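Local coordinates for WZI (Escherichia coli, PDB 2YNK), which acts as an outer-membrane lectin, a carbohydrate-binding beta-barrel that underpins assembly of the group 1 capsule on the cell surface, at residues A[4-10]-A[61-66]; A[10-14]-A[54-58]; A[17-21]-A[276-280]; A[320-326]-A[373-379]. All coordinates share one frame. Residue numbers count along the deposited sequence, not the author numbering.

Interaction 1 (A[4-10]-A[61-66])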
loop_
_atom_site.group_PDB
_atom_site.type_symbol
_atom_site.label_atom_id
_atom_site.label_comp_id
_atom_site.label_asym_id
_atom_site.label_seq_id
_atom_site.Cartn_x
_atom_site.Cartn_y
_atom_site.Cartn_z
ATOM N N VAL A 4 3.828 -9.505 -6.447
ATOM C CA VAL A 4 3.525 -9.765 -5.045
ATOM C C VAL A 4 2.832 -8.505 -4.524
ATOM O O VAL A 4 3.485 -7.524 -4.194
ATOM C CB VAL A 4 4.796 -10.084 -4.221
ATOM C CG1 VAL A 4 4.431 -10.667 -2.860
ATOM C CG2 VAL A 4 5.696 -11.035 -4.993
ATOM N N VAL A 5 1.500 -8.540 -4.499
ATOM C CA VAL A 5 0.690 -7.394 -4.094
ATOM C C VAL A 5 0.756 -7.156 -2.584
ATOM O O VAL A 5 1.261 -7.999 -1.834
ATOM C CB VAL A 5 -0.790 -7.564 -4.529
ATOM C CG1 VAL A 5 -0.899 -7.551 -6.048
ATOM C CG2 VAL A 5 -1.397 -8.825 -3.931
ATOM N N ASN A 6 0.238 -6.008 -2.153
ATOM C CA ASN A 6 0.289 -5.605 -0.753
ATOM C C ASN A 6 -0.038 -6.742 0.212
ATOM O O ASN A 6 -1.188 -7.139 0.332
ATOM C CB ASN A 6 -0.694 -4.454 -0.475
ATOM C CG ASN A 6 -0.467 -3.251 -1.356
ATOM O OD1 ASN A 6 0.226 -3.316 -2.372
ATOM N ND2 ASN A 6 -1.068 -2.140 -0.975
ATOM N N ASP A 7 0.980 -7.268 0.887
ATOM C CA ASP A 7 0.793 -8.155 2.038
ATOM C C ASP A 7 1.468 -7.473 3.208
ATOM O O ASP A 7 2.551 -6.923 3.061
ATOM C CB ASP A 7 1.438 -9.507 1.786
ATOM C CG ASP A 7 1.194 -10.490 2.921
ATOM O OD1 ASP A 7 0.013 -10.782 3.207
ATOM O OD2 ASP A 7 2.182 -10.987 3.516
ATOM N N ASN A 8 0.837 -7.487 4.366
ATOM C CA ASN A 8 1.328 -6.682 5.482
ATOM C C ASN A 8 2.397 -7.437 6.275
ATOM O O ASN A 8 3.396 -6.852 6.683
ATOM C CB ASN A 8 0.171 -6.262 6.385
ATOM C CG ASN A 8 0.601 -5.341 7.498
ATOM O OD1 ASN A 8 1.255 -4.330 7.267
ATOM N ND2 ASN A 8 0.223 -5.677 8.719
ATOM N N ASP A 9 2.169 -8.734 6.487
ATOM C CA ASP A 9 3.140 -9.599 7.146
ATOM C C ASP A 9 4.459 -9.655 6.381
ATOM O O ASP A 9 5.526 -9.516 6.985
ATOM C CB ASP A 9 2.575 -11.011 7.343
ATOM C CG ASP A 9 1.655 -11.112 8.553
ATOM O OD1 ASP A 9 1.520 -10.106 9.283
ATOM O OD2 ASP A 9 1.066 -12.197 8.783
ATOM N N LEU A 10 4.379 -9.832 5.062
ATOM C CA LEU A 10 5.576 -9.877 4.210
ATOM C C LEU A 10 6.374 -8.578 4.286
ATOM O O LEU A 10 7.598 -8.595 4.485
ATOM C CB LEU A 10 5.201 -10.143 2.745
ATOM C CG LEU A 10 6.384 -10.408 1.802
ATOM C CD1 LEU A 10 7.073 -11.709 2.202
ATOM C CD2 LEU A 10 5.953 -10.459 0.342
ATOM N N ARG A 61 6.185 -17.328 3.379
ATOM C CA ARG A 61 5.054 -16.454 3.135
ATOM C C ARG A 61 4.678 -16.452 1.655
ATOM O O ARG A 61 3.511 -16.646 1.322
ATOM C CB ARG A 61 5.344 -15.031 3.635
ATOM C CG ARG A 61 4.149 -14.083 3.616
ATOM C CD ARG A 61 2.985 -14.576 4.466
ATOM N NE ARG A 61 1.822 -13.687 4.354
ATOM C CZ ARG A 61 0.581 -13.993 4.729
ATOM N NH1 ARG A 61 0.286 -15.169 5.261
ATOM N NH2 ARG A 61 -0.386 -13.104 4.568
ATOM N N LEU A 62 5.661 -16.262 0.774
ATOM C CA LEU A 62 5.412 -16.270 -0.672
ATOM C C LEU A 62 4.805 -17.598 -1.139
ATOM O O LEU A 62 4.064 -17.626 -2.115
ATOM C CB LEU A 62 6.693 -15.989 -1.451
ATOM C CG LEU A 62 7.401 -14.647 -1.229
ATOM C CD1 LEU A 62 8.843 -14.701 -1.725
ATOM C CD2 LEU A 62 6.640 -13.524 -1.907
ATOM N N SER A 63 5.125 -18.695 -0.450
ATOM C CA SER A 63 4.464 -19.983 -0.698
ATOM C C SER A 63 3.015 -19.940 -0.267
ATOM O O SER A 63 2.156 -20.483 -0.943
ATOM C CB SER A 63 5.155 -21.119 0.050
ATOM O OG SER A 63 6.349 -21.483 -0.601
ATOM N N ALA A 64 2.756 -19.320 0.877
ATOM C CA ALA A 64 1.390 -19.146 1.366
ATOM C C ALA A 64 0.578 -18.283 0.390
ATOM O O ALA A 64 -0.461 -18.696 -0.108
ATOM C CB ALA A 64 1.406 -18.513 2.751
ATOM N N LEU A 65 1.096 -17.097 0.105
ATOM C CA LEU A 65 0.445 -16.145 -0.780
ATOM C C LEU A 65 0.127 -16.733 -2.152
ATOM O O LEU A 65 -0.983 -16.546 -2.675
ATOM C CB LEU A 65 1.332 -14.903 -0.948
ATOM C CG LEU A 65 1.399 -14.000 0.283
ATOM C CD1 LEU A 65 2.481 -12.938 0.156
ATOM C CD2 LEU A 65 0.035 -13.366 0.493
ATOM N N LYS A 66 1.091 -17.448 -2.727
ATOM C CA LYS A 66 0.949 -17.948 -4.091
ATOM C C LYS A 66 0.602 -19.438 -4.183
ATOM O O LYS A 66 0.751 -20.041 -5.244
ATOM C CB LYS A 66 2.213 -17.638 -4.887
ATOM C CG LYS A 66 2.457 -16.152 -5.066
ATOM C CD LYS A 66 3.439 -15.886 -6.184
ATOM C CE LYS A 66 3.402 -14.441 -6.621
ATOM N NZ LYS A 66 2.301 -14.175 -7.596
#
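A bidentate salt bridge joins the N-cap of helix 8-19 to the last turns of helix 49-65, two members of the N-terminal helical bundle packed against the inner face of the beta-barrel wall. Arg-61 meets Asp-7 side-on: NH2 bonds OD1 at 2.7 Å and NE bonds OD2 at 2.8 Å, both nearly straight. Aspartate suits this position doubly, because its OD2 also accepts from the backbone N of Leu-10 at 2.9 Å and so caps the helix. The third guanidinium nitrogen of Arg-61, NH1, pairs with Glu-451 of the last barrel strand, tying the bundle to the wall, while the CB of Asp-9 lies over one face of the group. Beyond the charges, branched aliphatic side chains close the gap between the segments. Val-4, Leu-10, Leu-62 and Leu-65 pack together, and the NZ of Lys-66 turns to the backbone O of Leu-3 and to Asp-108. The tightest apolar touch runs from Val-4 CG1 to Leu-62 CD2, at 3.7 Å.

Interaction 2 (A[10-14]-A[54-58])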
loop_
_atom_site.group_PDB
_atom_site.type_symbol
_atom_site.label_atom_id
_atom_site.label_comp_id
_atom_site.label_asym_id
_atom_site.label_seq_id
_atom_site.Cartn_x
_atom_site.Cartn_y
_atom_site.Cartn_z
ATOM N N LEU A 10 4.379 -9.832 5.062
ATOM C CA LEU A 10 5.576 -9.877 4.210
ATOM C C LEU A 10 6.374 -8.578 4.286
ATOM O O LEU A 10 7.598 -8.595 4.485
ATOM C CB LEU A 10 5.201 -10.143 2.745
ATOM C CG LEU A 10 6.384 -10.408 1.802
ATOM C CD1 LEU A 10 7.073 -11.709 2.202
ATOM C CD2 LEU A 10 5.953 -10.459 0.342
ATOM N N ARG A 11 5.664 -7.464 4.111
ATOM C CA ARG A 11 6.281 -6.147 4.072
ATOM C C ARG A 11 7.041 -5.851 5.346
ATOM O O ARG A 11 8.139 -5.329 5.285
ATOM C CB ARG A 11 5.236 -5.035 3.839
ATOM C CG ARG A 11 5.832 -3.650 4.038
ATOM C CD ARG A 11 5.046 -2.503 3.442
ATOM N NE ARG A 11 5.828 -1.284 3.639
ATOM C CZ ARG A 11 5.344 -0.055 3.789
ATOM N NH1 ARG A 11 4.041 0.183 3.748
ATOM N NH2 ARG A 11 6.187 0.954 3.987
ATOM N N ASN A 12 6.448 -6.149 6.495
ATOM C CA ASN A 12 7.088 -5.843 7.771
ATOM C C ASN A 12 8.354 -6.715 7.980
ATOM O O ASN A 12 9.375 -6.239 8.478
ATOM C CB ASN A 12 6.098 -6.010 8.930
ATOM C CG ASN A 12 4.911 -5.049 8.840
ATOM O OD1 ASN A 12 3.758 -5.480 8.789
ATOM N ND2 ASN A 12 5.187 -3.748 8.813
ATOM N N ASP A 13 8.272 -7.980 7.570
ATOM C CA ASP A 13 9.402 -8.891 7.601
ATOM C C ASP A 13 10.536 -8.439 6.655
ATOM O O ASP A 13 11.706 -8.445 7.037
ATOM C CB ASP A 13 8.941 -10.326 7.287
ATOM C CG ASP A 13 8.359 -11.043 8.510
ATOM O OD1 ASP A 13 8.030 -10.362 9.500
ATOM O OD2 ASP A 13 8.235 -12.288 8.499
ATOM N N LEU A 14 10.191 -8.038 5.436
ATOM C CA LEU A 14 11.189 -7.507 4.506
ATOM C C LEU A 14 11.787 -6.210 5.037
ATOM O O LEU A 14 12.998 -6.005 4.956
ATOM C CB LEU A 14 10.579 -7.247 3.121
ATOM C CG LEU A 14 10.216 -8.452 2.250
ATOM C CD1 LEU A 14 9.734 -7.971 0.890
ATOM C CD2 LEU A 14 11.402 -9.391 2.098
ATOM N N VAL A 54 13.570 -14.586 10.725
ATOM C CA VAL A 54 12.860 -13.721 9.794
ATOM C C VAL A 54 13.124 -14.168 8.356
ATOM O O VAL A 54 12.183 -14.384 7.609
ATOM C CB VAL A 54 13.207 -12.227 9.982
ATOM C CG1 VAL A 54 12.514 -11.389 8.920
ATOM C CG2 VAL A 54 12.807 -11.749 11.375
ATOM N N LEU A 55 14.392 -14.321 7.980
ATOM C CA LEU A 55 14.758 -14.794 6.635
ATOM C C LEU A 55 13.950 -16.002 6.155
ATOM O O LEU A 55 13.447 -16.016 5.032
ATOM C CB LEU A 55 16.252 -15.168 6.570
ATOM C CG LEU A 55 17.242 -14.058 6.207
ATOM C CD1 LEU A 55 18.628 -14.647 5.990
ATOM C CD2 LEU A 55 16.791 -13.283 4.975
ATOM N N ALA A 56 13.841 -17.018 7.000
ATOM C CA ALA A 56 13.188 -18.265 6.601
ATOM C C ALA A 56 11.711 -18.025 6.314
ATOM O O ALA A 56 11.092 -18.744 5.525
ATOM C CB ALA A 56 13.361 -19.328 7.683
ATOM N N ARG A 57 11.166 -16.995 6.959
ATOM C CA ARG A 57 9.752 -16.630 6.839
ATOM C C ARG A 57 9.420 -16.079 5.458
ATOM O O ARG A 57 8.335 -16.329 4.946
ATOM C CB ARG A 57 9.375 -15.624 7.938
ATOM C CG ARG A 57 8.191 -16.051 8.798
ATOM C CD ARG A 57 8.425 -15.775 10.277
ATOM N NE ARG A 57 8.670 -14.360 10.552
ATOM C CZ ARG A 57 9.035 -13.869 11.740
ATOM N NH1 ARG A 57 9.202 -14.667 12.794
ATOM N NH2 ARG A 57 9.229 -12.558 11.879
ATOM N N ILE A 58 10.352 -15.360 4.837
ATOM C CA ILE A 58 10.089 -14.749 3.521
ATOM C C ILE A 58 9.549 -15.729 2.474
ATOM O O ILE A 58 8.480 -15.508 1.917
ATOM C CB ILE A 58 11.325 -14.036 2.943
ATOM C CG1 ILE A 58 11.836 -12.943 3.902
ATOM C CG2 ILE A 58 11.015 -13.450 1.570
ATOM C CD1 ILE A 58 10.790 -12.028 4.496
#
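Helices 8-19 and 49-65 pack here as an antiparallel pair crossing obliquely in the N-terminal helical bundle; the axes of the two short segments approach to 9.8 Å, with 140° between their directions. Leu-10 opens the contact modestly, its CD1 reaching 4.1 Å from the backbone O of Ile-58 where the two CA atoms are 6.7 Å apart. Arg-11 points away from the partner helix and makes cation-pi contacts with Tyr-156 and Phe-86. One turn after Leu-10, Asp-13 is the polar centre. It accepts from Arg-57 NE through OD2 at 2.9 Å and, weakly, from Arg-57 NH2 through OD1 at 3.5 Å, and OD2 forms a second salt bridge, to Arg-383 of the barrel. A buried carboxylate is thus balanced by two arginines. Its neighbours are apolar: Val-54 CG1 lies 3.6 Å from the Asp-13 backbone O, a compact side chain that fits against the backbone of the opposite helix. Leu-14 then fits against Ile-58, whose side chain also reaches Ile-37 and Leu-41 of helix 34-42, so a third helix completes the apolar layer. The closest meeting of the two side chains is Leu-14 CD2 with Ile-58 CD1, at 3.6 Å.

Interaction 3 (A[17-21]-A[276-280])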
loop_
_atom_site.group_PDB
_atom_site.type_symbol
_atom_site.label_atom_id
_atom_site.label_comp_id
_atom_site.label_asym_id
_atom_site.label_seq_id
_atom_site.Cartn_x
_atom_site.Cartn_y
_atom_site.Cartn_z
ATOM N N LEU A 17 14.320 -6.830 7.774
ATOM C CA LEU A 17 15.576 -7.309 7.217
ATOM C C LEU A 17 16.355 -6.197 6.504
ATOM O O LEU A 17 17.587 -6.130 6.598
ATOM C CB LEU A 17 15.306 -8.478 6.258
ATOM C CG LEU A 17 14.830 -9.765 6.940
ATOM C CD1 LEU A 17 14.020 -10.619 5.982
ATOM C CD2 LEU A 17 16.016 -10.548 7.494
ATOM N N SER A 18 15.632 -5.322 5.808
ATOM C CA SER A 18 16.258 -4.278 4.993
ATOM C C SER A 18 16.887 -3.194 5.853
ATOM O O SER A 18 18.004 -2.762 5.591
ATOM C CB SER A 18 15.237 -3.665 4.024
ATOM O OG SER A 18 15.666 -2.406 3.526
ATOM N N ASP A 19 16.171 -2.763 6.881
ATOM C CA ASP A 19 16.632 -1.663 7.722
ATOM C C ASP A 19 17.752 -2.085 8.664
ATOM O O ASP A 19 18.482 -1.249 9.168
ATOM C CB ASP A 19 15.465 -1.079 8.521
ATOM C CG ASP A 19 14.517 -0.259 7.661
ATOM O OD1 ASP A 19 14.526 -0.411 6.418
ATOM O OD2 ASP A 19 13.761 0.549 8.234
ATOM N N ARG A 20 17.871 -3.386 8.900
ATOM C CA ARG A 20 18.972 -3.944 9.667
ATOM C C ARG A 20 20.154 -4.292 8.778
ATOM O O ARG A 20 21.130 -4.838 9.262
ATOM C CB ARG A 20 18.526 -5.211 10.396
ATOM C CG ARG A 20 17.502 -4.974 11.493
ATOM C CD ARG A 20 17.123 -6.276 12.175
ATOM N NE ARG A 20 18.252 -6.856 12.899
ATOM C CZ ARG A 20 18.679 -6.458 14.095
ATOM N NH1 ARG A 20 18.076 -5.465 14.735
ATOM N NH2 ARG A 20 19.727 -7.059 14.655
ATOM N N GLY A 21 20.063 -4.011 7.480
ATOM C CA GLY A 21 21.164 -4.273 6.557
ATOM C C GLY A 21 21.387 -5.727 6.159
ATOM O O GLY A 21 22.342 -6.025 5.448
ATOM N N LYS A 276 13.475 7.593 1.742
ATOM C CA LYS A 276 13.703 6.821 2.959
ATOM C C LYS A 276 15.218 6.797 3.229
ATOM O O LYS A 276 16.008 6.504 2.324
ATOM C CB LYS A 276 13.129 5.395 2.837
ATOM C CG LYS A 276 13.254 4.580 4.123
ATOM C CD LYS A 276 12.718 3.157 4.034
ATOM C CE LYS A 276 13.106 2.350 5.279
ATOM N NZ LYS A 276 12.309 1.105 5.523
ATOM N N PHE A 277 15.610 7.113 4.466
ATOM C CA PHE A 277 17.017 7.183 4.850
ATOM C C PHE A 277 17.350 6.188 5.958
ATOM O O PHE A 277 16.917 6.356 7.091
ATOM C CB PHE A 277 17.368 8.599 5.309
ATOM C CG PHE A 277 18.838 8.807 5.550
ATOM C CD1 PHE A 277 19.697 9.079 4.492
ATOM C CD2 PHE A 277 19.366 8.733 6.829
ATOM C CE1 PHE A 277 21.054 9.271 4.710
ATOM C CE2 PHE A 277 20.719 8.926 7.051
ATOM C CZ PHE A 277 21.563 9.196 5.991
ATOM N N LYS A 278 18.126 5.159 5.626
ATOM C CA LYS A 278 18.512 4.121 6.594
ATOM C C LYS A 278 19.714 4.587 7.401
ATOM O O LYS A 278 20.640 5.171 6.846
ATOM C CB LYS A 278 18.856 2.810 5.878
ATOM C CG LYS A 278 17.676 2.154 5.172
ATOM C CD LYS A 278 18.110 1.138 4.118
ATOM C CE LYS A 278 17.264 1.255 2.853
ATOM N NZ LYS A 278 17.377 2.588 2.175
ATOM N N LEU A 279 19.696 4.332 8.709
ATOM C CA LEU A 279 20.797 4.728 9.593
ATOM C C LEU A 279 21.794 3.596 9.865
ATOM O O LEU A 279 22.918 3.854 10.281
ATOM C CB LEU A 279 20.260 5.282 10.925
ATOM C CG LEU A 279 19.741 6.727 10.910
ATOM C CD1 LEU A 279 19.152 7.118 12.260
ATOM C CD2 LEU A 279 20.848 7.694 10.517
ATOM N N GLU A 280 21.390 2.353 9.626
ATOM C CA GLU A 280 22.247 1.208 9.930
ATOM C C GLU A 280 23.615 1.289 9.251
ATOM O O GLU A 280 24.633 1.050 9.902
ATOM C CB GLU A 280 21.554 -0.107 9.566
ATOM C CG GLU A 280 22.289 -1.361 10.033
ATOM C CD GLU A 280 23.431 -1.794 9.114
ATOM O OE1 GLU A 280 23.406 -1.445 7.909
ATOM O OE2 GLU A 280 24.358 -2.494 9.601
HETATM O O HOH W 1 18.364 1.422 8.857
#
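Helix 8-19 ends beside the end of barrel strand 268-278, and the two segments run close enough for Asp-19 and Lys-278 to have CA atoms 6.2 Å apart, and Arg-20 and Glu-280 6.1 Å. The helix closes in a Schellman motif: Gly-21 has a phi of 75°, and its N bonds the O of Ser-18 at 3.1 Å. A positive phi is easy for glycine, and here there is a second reason for it, since a CB would point at the other segment and run into Glu-280 OE1, which already lies 3.9 Å from Gly-21 CA. The Asp-19 O, left at the helix end, accepts a hydrogen bond from a water at 2.7 Å, and that water accepts from the N of Glu-280 at 3.3 Å, bridging the backbones. Among the side chains, Lys-276 is extended, long enough to carry its NZ to Asp-19 OD1 at 2.8 Å and, weakly, to OD2 at 3.1 Å. Lys-278 covers the gap with its aliphatic stem, its CE 4.1 Å from Ser-18 OG. Ser-288 of the adjacent strand 287-295 bonds Asp-19 OD2, and Glu-313 of strand 306-317 beyond it also pairs with Lys-276. With the Lys-276 ammonium shared by two carboxylates, of Asp-19 and Glu-313, the helix end is held to the barrel wall by charge and a water, with little apolar packing between these segments.

Interaction 4 (A[320-326]-A[373-379])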
loop_
_atom_site.group_PDB
_atom_site.type_symbol
_atom_site.label_atom_id
_atom_site.label_comp_id
_atom_site.label_asym_id
_atom_site.label_seq_id
_atom_site.Cartn_x
_atom_site.Cartn_y
_atom_site.Cartn_z
ATOM N N LYS A 320 15.118 -14.520 20.070
ATOM C CA LYS A 320 14.974 -14.837 18.656
ATOM C C LYS A 320 13.778 -14.095 18.043
ATOM O O LYS A 320 13.559 -14.161 16.831
ATOM C CB LYS A 320 14.812 -16.342 18.474
ATOM C CG LYS A 320 16.057 -17.143 18.823
ATOM C CD LYS A 320 15.859 -18.616 18.495
ATOM C CE LYS A 320 17.160 -19.317 18.132
ATOM N NZ LYS A 320 16.903 -20.700 17.636
ATOM N N ASP A 321 13.017 -13.382 18.876
ATOM C CA ASP A 321 11.847 -12.632 18.412
ATOM C C ASP A 321 12.283 -11.369 17.679
ATOM O O ASP A 321 13.467 -11.010 17.690
ATOM C CB ASP A 321 10.936 -12.242 19.584
ATOM C CG ASP A 321 10.329 -13.442 20.299
ATOM O OD1 ASP A 321 10.361 -14.568 19.745
ATOM O OD2 ASP A 321 9.806 -13.246 21.423
ATOM N N ALA A 322 11.315 -10.703 17.050
ATOM C CA ALA A 322 11.560 -9.475 16.303
ATOM C C ALA A 322 10.540 -8.398 16.681
ATOM O O ALA A 322 9.367 -8.701 16.926
ATOM C CB ALA A 322 11.501 -9.756 14.814
ATOM N N VAL A 323 10.994 -7.145 16.733
ATOM C CA VAL A 323 10.138 -6.033 17.104
ATOM C C VAL A 323 10.168 -4.968 16.024
ATOM O O VAL A 323 11.239 -4.515 15.633
ATOM C CB VAL A 323 10.544 -5.431 18.458
ATOM C CG1 VAL A 323 9.744 -4.168 18.749
ATOM C CG2 VAL A 323 10.317 -6.448 19.559
ATOM N N ASN A 324 8.970 -4.592 15.552
ATOM C CA ASN A 324 8.770 -3.564 14.516
ATOM C C ASN A 324 8.016 -2.393 15.102
ATOM O O ASN A 324 7.016 -2.593 15.784
ATOM C CB ASN A 324 7.904 -4.105 13.387
ATOM C CG ASN A 324 8.663 -4.949 12.406
ATOM O OD1 ASN A 324 9.433 -4.437 11.605
ATOM N ND2 ASN A 324 8.405 -6.251 12.423
ATOM N N TRP A 325 8.459 -1.174 14.826
ATOM C CA TRP A 325 7.695 -0.006 15.238
ATOM C C TRP A 325 7.849 1.134 14.287
ATOM O O TRP A 325 8.883 1.271 13.631
ATOM C CB TRP A 325 8.079 0.427 16.647
ATOM C CG TRP A 325 9.469 1.003 16.743
ATOM C CD1 TRP A 325 10.647 0.336 17.066
ATOM C CD2 TRP A 325 9.875 2.394 16.512
ATOM N NE1 TRP A 325 11.715 1.193 17.049
ATOM C CE2 TRP A 325 11.326 2.437 16.723
ATOM C CE3 TRP A 325 9.211 3.559 16.161
ATOM C CZ2 TRP A 325 12.053 3.607 16.584
ATOM C CZ3 TRP A 325 9.958 4.734 16.025
ATOM C CH2 TRP A 325 11.344 4.754 16.233
ATOM N N TYR A 326 6.812 1.960 14.194
ATOM C CA TYR A 326 6.901 3.189 13.421
ATOM C C TYR A 326 6.116 4.311 14.087
ATOM O O TYR A 326 5.181 4.067 14.849
ATOM C CB TYR A 326 6.457 2.966 11.964
ATOM C CG TYR A 326 4.985 2.673 11.778
ATOM C CD1 TYR A 326 4.023 3.646 12.037
ATOM C CD2 TYR A 326 4.548 1.441 11.315
ATOM C CE1 TYR A 326 2.678 3.394 11.868
ATOM C CE2 TYR A 326 3.201 1.182 11.141
ATOM C CZ TYR A 326 2.269 2.166 11.423
ATOM O OH TYR A 326 0.917 1.930 11.267
ATOM N N LYS A 373 2.791 2.563 15.897
ATOM C CA LYS A 373 2.508 1.131 15.992
ATOM C C LYS A 373 3.750 0.345 16.417
ATOM O O LYS A 373 4.837 0.571 15.904
ATOM C CB LYS A 373 2.001 0.599 14.652
ATOM C CG LYS A 373 1.429 -0.814 14.699
ATOM C CD LYS A 373 1.021 -1.275 13.303
ATOM C CE LYS A 373 0.369 -2.651 13.305
ATOM N NZ LYS A 373 -0.591 -2.836 12.176
ATOM N N VAL A 374 3.571 -0.561 17.370
ATOM C CA VAL A 374 4.597 -1.509 17.757
ATOM C C VAL A 374 4.077 -2.908 17.465
ATOM O O VAL A 374 2.875 -3.150 17.607
ATOM C CB VAL A 374 4.880 -1.429 19.265
ATOM C CG1 VAL A 374 6.033 -2.352 19.632
ATOM C CG2 VAL A 374 5.163 0.005 19.678
ATOM N N GLU A 375 4.961 -3.823 17.063
ATOM C CA GLU A 375 4.615 -5.248 17.063
ATOM C C GLU A 375 5.780 -6.228 17.329
ATOM O O GLU A 375 6.913 -6.062 16.851
ATOM C CB GLU A 375 3.876 -5.655 15.788
ATOM C CG GLU A 375 4.633 -5.369 14.510
ATOM C CD GLU A 375 4.397 -6.392 13.405
ATOM O OE1 GLU A 375 3.551 -7.300 13.585
ATOM O OE2 GLU A 375 5.076 -6.282 12.349
ATOM N N LEU A 376 5.452 -7.243 18.118
ATOM C CA LEU A 376 6.338 -8.319 18.449
ATOM C C LEU A 376 5.982 -9.483 17.551
ATOM O O LEU A 376 4.802 -9.790 17.369
ATOM C CB LEU A 376 6.158 -8.736 19.911
ATOM C CG LEU A 376 7.107 -9.845 20.386
ATOM C CD1 LEU A 376 8.489 -9.273 20.645
ATOM C CD2 LEU A 376 6.561 -10.526 21.626
ATOM N N ILE A 377 7.008 -10.135 17.001
ATOM C CA ILE A 377 6.812 -11.318 16.190
ATOM C C ILE A 377 7.660 -12.449 16.769
ATOM O O ILE A 377 8.890 -12.382 16.791
ATOM C CB ILE A 377 7.138 -11.054 14.708
ATOM C CG1 ILE A 377 6.408 -9.785 14.230
ATOM C CG2 ILE A 377 6.713 -12.243 13.868
ATOM C CD1 ILE A 377 6.649 -9.403 12.779
ATOM N N THR A 378 6.979 -13.480 17.251
ATOM C CA THR A 378 7.619 -14.664 17.799
ATOM C C THR A 378 8.387 -15.461 16.744
ATOM O O THR A 378 8.112 -15.358 15.542
ATOM C CB THR A 378 6.570 -15.610 18.416
ATOM O OG1 THR A 378 5.686 -14.855 19.249
ATOM C CG2 THR A 378 7.242 -16.717 19.251
ATOM N N GLU A 379 9.355 -16.246 17.222
ATOM C CA GLU A 379 9.988 -17.325 16.452
ATOM C C GLU A 379 8.905 -18.227 15.861
ATOM O O GLU A 379 8.932 -18.587 14.693
ATOM C CB GLU A 379 10.894 -18.118 17.405
ATOM C CG GLU A 379 11.555 -19.355 16.829
ATOM C CD GLU A 379 12.646 -19.885 17.739
ATOM O OE1 GLU A 379 12.617 -19.569 18.956
ATOM O OE2 GLU A 379 13.537 -20.610 17.235
#
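Val-323 CG2 and Leu-376 CD1 meet at 3.5 Å on one face of an antiparallel strand pair in the wall of the Wzi beta-barrel. Val-323 CG1 also reaches Val-374 CG1, at 4.2 Å. Aliphatic side chains suit this outward surface, which probably faces lipid: dodecane is bound against Leu-376 and Asp-321, with Trp-318 and Trp-384 completing the site. On the reverse face stand Ala-322, Asn-324, Tyr-326, Lys-373, Glu-375 and Ile-377, which point into the barrel, where Ala-322, Asn-324, Glu-375 and Ile-377 meet the helices, the first two touching Trp-16. Asn-324 bonds His-315, and Tyr-326 bonds Glu-157 through its hydroxyl while its ring takes Lys-373 CB over the face in a CH-pi contact. Reciprocal backbone bonds link the pairs Ala-322 with Ile-377, Asn-324 with Glu-375 and Tyr-326 with Lys-373, between axes 4.6 Å apart. Past the strand ends the contact becomes polar: Lys-320 NZ pairs weakly with Glu-379 OE2 at 3.4 Å, and the backbone N of Glu-379 bonds Asp-321 OD1 at 3.2 Å.

How the interactions relate
Interactions 1 and 2 lie 9 Å apart between centres, share Leu-10 and join helices 8-19 and 49-65; interaction 2 is nested in the loop that interaction 1 closes. Interaction 3, about 14 Å from interaction 2, uses the far end of helix 8-19, where Leu-17 packs on Val-54, Leu-55 and Ile-58 of interaction 2. Interaction 4 comes later in sequence and lies in the barrel wall, mostly within the sheet, which interaction 3 also reaches through strand 268-278; its centre is about 12 Å from that of interaction 2, and Arg-57 NH1 approaches Thr-378 O at 3.0 Å. Interaction 3 thus ties the joined helices to the wall, of which interaction 4 is part.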